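Local coordinates for protein EpsJ (Vibrio vulnificus, PDB 2RET) that binds the pseudopilin EpsI in a binary complex and probably serves as a minor pseudopilin of the type II secretion pseudopilus, at the interface of chains A and B and the interface of chains C and A. Residues are numbered along the deposited sequence; one frame, centred on the assembly and turned at random. Chains: chain A/B, EpsJ; chain C, Pseudopilin EpsI.

About 22 Å separates contact 1 from contact 2, measured between the centres of their C-alpha atoms. Contact 1 joins two EpsJ copies, chains A and B, through strand 64-74 and the loop residues just after helix 10-32; contact 2 joins helix 8-30, the end of strand 38-44 and the following loop of EpsI to helix 10-32 and strand 159-166 of chain A. Helix 10-32 is thus the common element, its body serving EpsI and its end leading into A:Arg33 and A:Gln34. The EpsI–EpsJ pairing is the complex under study, whereas the two-fold EpsJ pairing may belong to the crystal assembly alone.

Contact 1: the interface of chains A and B. Residues chain A 33-34, 71, 74; chain B 72-74.
B:Trp73 holds its CG in the crowded position between its own backbone N and carbonyl carbon (chi1 52°), and this presents the indole flat to chain A; tryptophan suits the place by its broad flat face. A:Arg33 answers with CG anti to its carbonyl carbon and a chain extended from CG to NE, so that its aliphatic part runs obliquely across the indole and the guanidinium follows it over the same face. CD sits over the centre of the fused rings, 3.5 Å from CD2 of B:Trp73, as a CH-pi contact. Further out the guanidinium and indole planes are only 9° apart, and NE lies 3.7 Å from CZ2 of B:Trp73, toward the rim. Arginine suits this place because its methylenes and its flat, probably charged end can both lie on an aromatic surface.

A:Gln34, bent at chi2, crosses B:Trp73 at about a right angle, its CG packing 3.8 Å from the tryptophan CB. The carbonyl OE1 of its amide then points toward the imidazole of B:His74, 3.5 Å from ND1, a loose polar approach. Glutamine thus offers an apolar stem and a polar end. A:Leu71, CG anti to its backbone N, brings the methyl CD2 of its branched tip to the CE1–ND1 side of the same ring, a small apolar support.

Both copies of His74 keep CG anti to the carbonyl carbon and reach toward each other tip to tip, with ring planes 79° apart in an edge-to-face arrangement. The two CE1 atoms are modelled too close to carry meaning. Two imidazolium rings this near would presumably repel, so at least one may be neutral. The patch belongs to a two-fold EpsJ–EpsJ interface, which may be a feature of the crystal assembly. NE2 of A:His74 lies 3.1 Å from NE2 of B:His74, at most a doubtful, poorly aimed hydrogen bond.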
# COMPACT_ATOMS: atom_id res chain seq x y z
N ARG A 33 -8.04 17.06 3.58
CA ARG A 33 -7.37 16.18 2.64
C ARG A 33 -7.22 14.73 3.16
O ARG A 33 -6.87 13.84 2.38
CB ARG A 33 -6.01 16.74 2.22
CG ARG A 33 -6.06 17.99 1.38
CD ARG A 33 -4.65 18.44 1.20
NE ARG A 33 -4.41 19.69 0.47
CZ ARG A 33 -4.22 19.78 -0.84
NH1 ARG A 33 -4.27 18.73 -1.64
NH2 ARG A 33 -3.94 20.97 -1.37
N GLN A 34 -7.45 14.51 4.45
CA GLN A 34 -7.26 13.21 5.07
C GLN A 34 -8.56 12.65 5.66
O GLN A 34 -8.54 11.89 6.64
CB GLN A 34 -6.14 13.30 6.12
CG GLN A 34 -4.80 13.75 5.48
CD GLN A 34 -3.63 13.14 6.12
OE1 GLN A 34 -3.03 12.16 5.62
NE2 GLN A 34 -3.26 13.69 7.25
N LEU A 71 -7.83 10.32 8.80
CA LEU A 71 -6.54 9.67 9.02
C LEU A 71 -5.68 10.57 9.91
O LEU A 71 -5.32 11.67 9.51
CB LEU A 71 -5.80 9.32 7.69
CG LEU A 71 -4.41 8.65 7.86
CD1 LEU A 71 -4.40 7.38 8.76
CD2 LEU A 71 -3.74 8.32 6.49
N HIS A 74 -0.17 6.97 10.28
CA HIS A 74 0.15 5.53 10.13
C HIS A 74 0.86 5.05 11.35
O HIS A 74 1.78 5.71 11.83
CB HIS A 74 1.04 5.24 8.91
CG HIS A 74 0.43 5.67 7.61
ND1 HIS A 74 0.74 6.88 7.04
CD2 HIS A 74 -0.50 5.09 6.81
CE1 HIS A 74 0.03 7.03 5.93
NE2 HIS A 74 -0.72 5.96 5.76
N GLY B 72 2.84 15.09 4.98
CA GLY B 72 1.75 16.09 5.04
C GLY B 72 0.35 15.52 4.86
O GLY B 72 -0.51 15.66 5.72
N TRP B 73 0.13 14.88 3.72
CA TRP B 73 -1.12 14.19 3.38
C TRP B 73 -0.87 13.27 2.17
O TRP B 73 0.08 13.46 1.42
CB TRP B 73 -2.24 15.18 3.05
CG TRP B 73 -1.87 16.18 2.05
CD1 TRP B 73 -1.83 16.02 0.69
CD2 TRP B 73 -1.48 17.53 2.30
NE1 TRP B 73 -1.38 17.15 0.10
CE2 TRP B 73 -1.16 18.10 1.06
CE3 TRP B 73 -1.35 18.30 3.46
CZ2 TRP B 73 -0.73 19.41 0.95
CZ3 TRP B 73 -0.89 19.58 3.35
CH2 TRP B 73 -0.61 20.14 2.10
N HIS B 74 -1.73 12.27 2.02
CA HIS B 74 -1.80 11.48 0.82
C HIS B 74 -2.55 12.29 -0.23
O HIS B 74 -3.47 13.02 0.07
CB HIS B 74 -2.53 10.16 1.09
CG HIS B 74 -1.89 9.33 2.16
ND1 HIS B 74 -2.18 9.50 3.49
CD2 HIS B 74 -0.95 8.35 2.10
CE1 HIS B 74 -1.46 8.66 4.21
NE2 HIS B 74 -0.71 7.94 3.39

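Contact 2: the interface of chains C and A. Residues chain C 16, 19, 23, 44-46; chain A 21, 25, 158, 160-163.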
# COMPACT_ATOMS: atom_id res chain seq x y z
N PHE C 16 -3.85 34.13 -1.97
CA PHE C 16 -5.13 33.96 -2.61
C PHE C 16 -5.03 33.36 -4.02
O PHE C 16 -5.85 32.50 -4.33
CB PHE C 16 -5.90 35.27 -2.63
CG PHE C 16 -6.20 35.82 -1.26
CD1 PHE C 16 -6.53 34.98 -0.20
CD2 PHE C 16 -6.17 37.19 -1.03
CE1 PHE C 16 -6.79 35.49 1.05
CE2 PHE C 16 -6.45 37.71 0.23
CZ PHE C 16 -6.76 36.87 1.26
N MSE C 19 -4.49 29.71 -3.45
CA MSE C 19 -5.75 29.09 -3.14
C MSE C 19 -6.53 28.69 -4.40
O MSE C 19 -7.01 27.59 -4.48
CB MSE C 19 -6.60 30.00 -2.27
CG MSE C 19 -6.14 30.07 -0.82
SE MSE C 19 -7.36 31.11 0.30
CE MSE C 19 -8.81 29.80 0.57
N ASN C 23 -7.56 24.96 -5.95
CA ASN C 23 -8.95 24.64 -6.28
C ASN C 23 -9.06 24.12 -7.69
O ASN C 23 -9.81 23.18 -7.96
CB ASN C 23 -9.89 25.86 -6.08
CG ASN C 23 -10.04 26.27 -4.59
OD1 ASN C 23 -9.75 25.48 -3.69
ND2 ASN C 23 -10.49 27.49 -4.35
N LEU C 44 -12.43 35.11 -5.45
CA LEU C 44 -11.91 34.73 -4.16
C LEU C 44 -11.35 35.97 -3.51
O LEU C 44 -10.58 36.68 -4.15
CB LEU C 44 -10.82 33.65 -4.30
CG LEU C 44 -10.35 32.90 -3.04
CD1 LEU C 44 -10.13 31.40 -3.29
CD2 LEU C 44 -9.14 33.51 -2.47
N ALA C 45 -11.74 36.19 -2.23
CA ALA C 45 -11.40 37.37 -1.47
C ALA C 45 -11.74 38.66 -2.19
O ALA C 45 -10.98 39.59 -2.12
CB ALA C 45 -9.92 37.37 -1.06
N GLY C 46 -12.86 38.70 -2.90
CA GLY C 46 -13.33 39.94 -3.52
C GLY C 46 -12.77 40.21 -4.90
O GLY C 46 -13.17 41.14 -5.57
N LEU A 21 -4.33 33.43 9.02
CA LEU A 21 -5.03 32.76 7.94
C LEU A 21 -4.22 31.64 7.32
O LEU A 21 -4.73 30.59 7.05
CB LEU A 21 -5.37 33.77 6.85
CG LEU A 21 -6.19 33.30 5.66
CD1 LEU A 21 -7.38 32.39 6.11
CD2 LEU A 21 -6.67 34.52 4.84
N LEU A 25 -5.32 27.67 7.20
CA LEU A 25 -5.41 26.93 5.94
C LEU A 25 -4.59 25.66 6.00
O LEU A 25 -4.96 24.65 5.40
CB LEU A 25 -4.94 27.79 4.76
CG LEU A 25 -5.84 28.94 4.27
CD1 LEU A 25 -5.17 29.70 3.17
CD2 LEU A 25 -7.18 28.43 3.80
N TYR A 158 -11.81 39.90 4.46
CA TYR A 158 -11.52 39.42 3.09
C TYR A 158 -12.74 38.97 2.27
O TYR A 158 -12.64 38.83 1.05
CB TYR A 158 -10.45 38.33 3.17
CG TYR A 158 -9.10 38.90 3.55
CD1 TYR A 158 -8.41 39.71 2.66
CD2 TYR A 158 -8.50 38.62 4.77
CE1 TYR A 158 -7.19 40.24 2.98
CE2 TYR A 158 -7.24 39.16 5.10
CZ TYR A 158 -6.60 39.96 4.19
OH TYR A 158 -5.34 40.52 4.48
N LYS A 160 -15.61 36.19 1.09
CA LYS A 160 -15.60 34.75 0.82
C LYS A 160 -14.29 34.22 0.25
O LYS A 160 -13.75 34.73 -0.73
CB LYS A 160 -16.76 34.39 -0.11
CG LYS A 160 -18.12 34.68 0.49
CD LYS A 160 -19.25 34.30 -0.45
CE LYS A 160 -20.59 34.81 0.07
NZ LYS A 160 -20.95 34.11 1.36
N ILE A 161 -13.78 33.16 0.88
CA ILE A 161 -12.67 32.37 0.32
C ILE A 161 -13.10 30.88 0.43
O ILE A 161 -13.78 30.51 1.37
CB ILE A 161 -11.32 32.65 1.04
CG1 ILE A 161 -11.37 32.21 2.53
CG2 ILE A 161 -11.00 34.11 1.03
CD1 ILE A 161 -10.02 32.11 3.25
N ALA A 162 -12.65 30.05 -0.50
CA ALA A 162 -13.07 28.67 -0.58
C ALA A 162 -11.89 27.75 -0.92
O ALA A 162 -11.00 28.15 -1.68
CB ALA A 162 -14.17 28.52 -1.62
N ARG A 163 -11.91 26.56 -0.33
CA ARG A 163 -10.98 25.47 -0.70
C ARG A 163 -11.74 24.18 -1.06
O ARG A 163 -12.64 23.77 -0.38
CB ARG A 163 -9.94 25.21 0.41
CG ARG A 163 -8.79 26.23 0.46
CD ARG A 163 -7.75 26.08 -0.69
NE ARG A 163 -7.00 24.83 -0.51
CZ ARG A 163 -7.16 23.72 -1.22
NH1 ARG A 163 -6.43 22.66 -0.88
NH2 ARG A 163 -8.01 23.64 -2.24
O HOH W 1 -15.03 36.65 -3.05
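C:Met19, a selenomethionine in the crystal, gives up more surface than any other residue of this patch, 90 Å². It projects from helix 8-30 of EpsI with CG anti to the carbonyl carbon, runs straight through chi2 and bends at chi3 (78°), which turns the terminal methyl CE toward strand 159-166 of EpsJ. CE lies 3.7 Å from CD1 of A:Ile161 and also meets CG of A:Arg163, while SE packs 3.9 Å from CD1 of A:Leu25 on helix 10-32. A long, flexible, unbranched chain suits a place where it must reach both helix 10-32 and strand 159-166. A:Ile161, the next most buried, holds CG1 in the crowded position, so that CD1 faces the methionine while CG2 turns to C:Leu44 and C:Ala45.

A:Tyr158 contributes its ring face: CZ of C:Phe16 stands 3.6 Å from CD1 of A:Tyr158, offset toward the rim, with the planes 67° apart in an edge-to-face pair. The opposing phenylalanine is held from within EpsI, for CB of C:Ala45 covers the centre of one of its faces.

Polar bonds frame this apolar core. C:Asn23 uses both ends of its amide: OD1 accepts from NH2 of A:Arg163 at 2.9 Å, in the guanidinium plane. Its ND2 gives a nearly straight bond (171° at H) to the backbone O of A:Ala162 at 2.8 Å, approaching from above that carbonyl plane. Asparagine fits because one side chain can both accept and donate. At the other end the backbone N of C:Ala45 donates to O of A:Lys160 at 2.9 Å, and water 1 links N of C:Gly46 to the same carbonyl. With the EpsI helix against both helix 10-32 and strand 159-166, and the EpsI loop meeting the start of that strand, the site joins EpsJ to EpsI and presumably helps carry this pair into the pseudopilus.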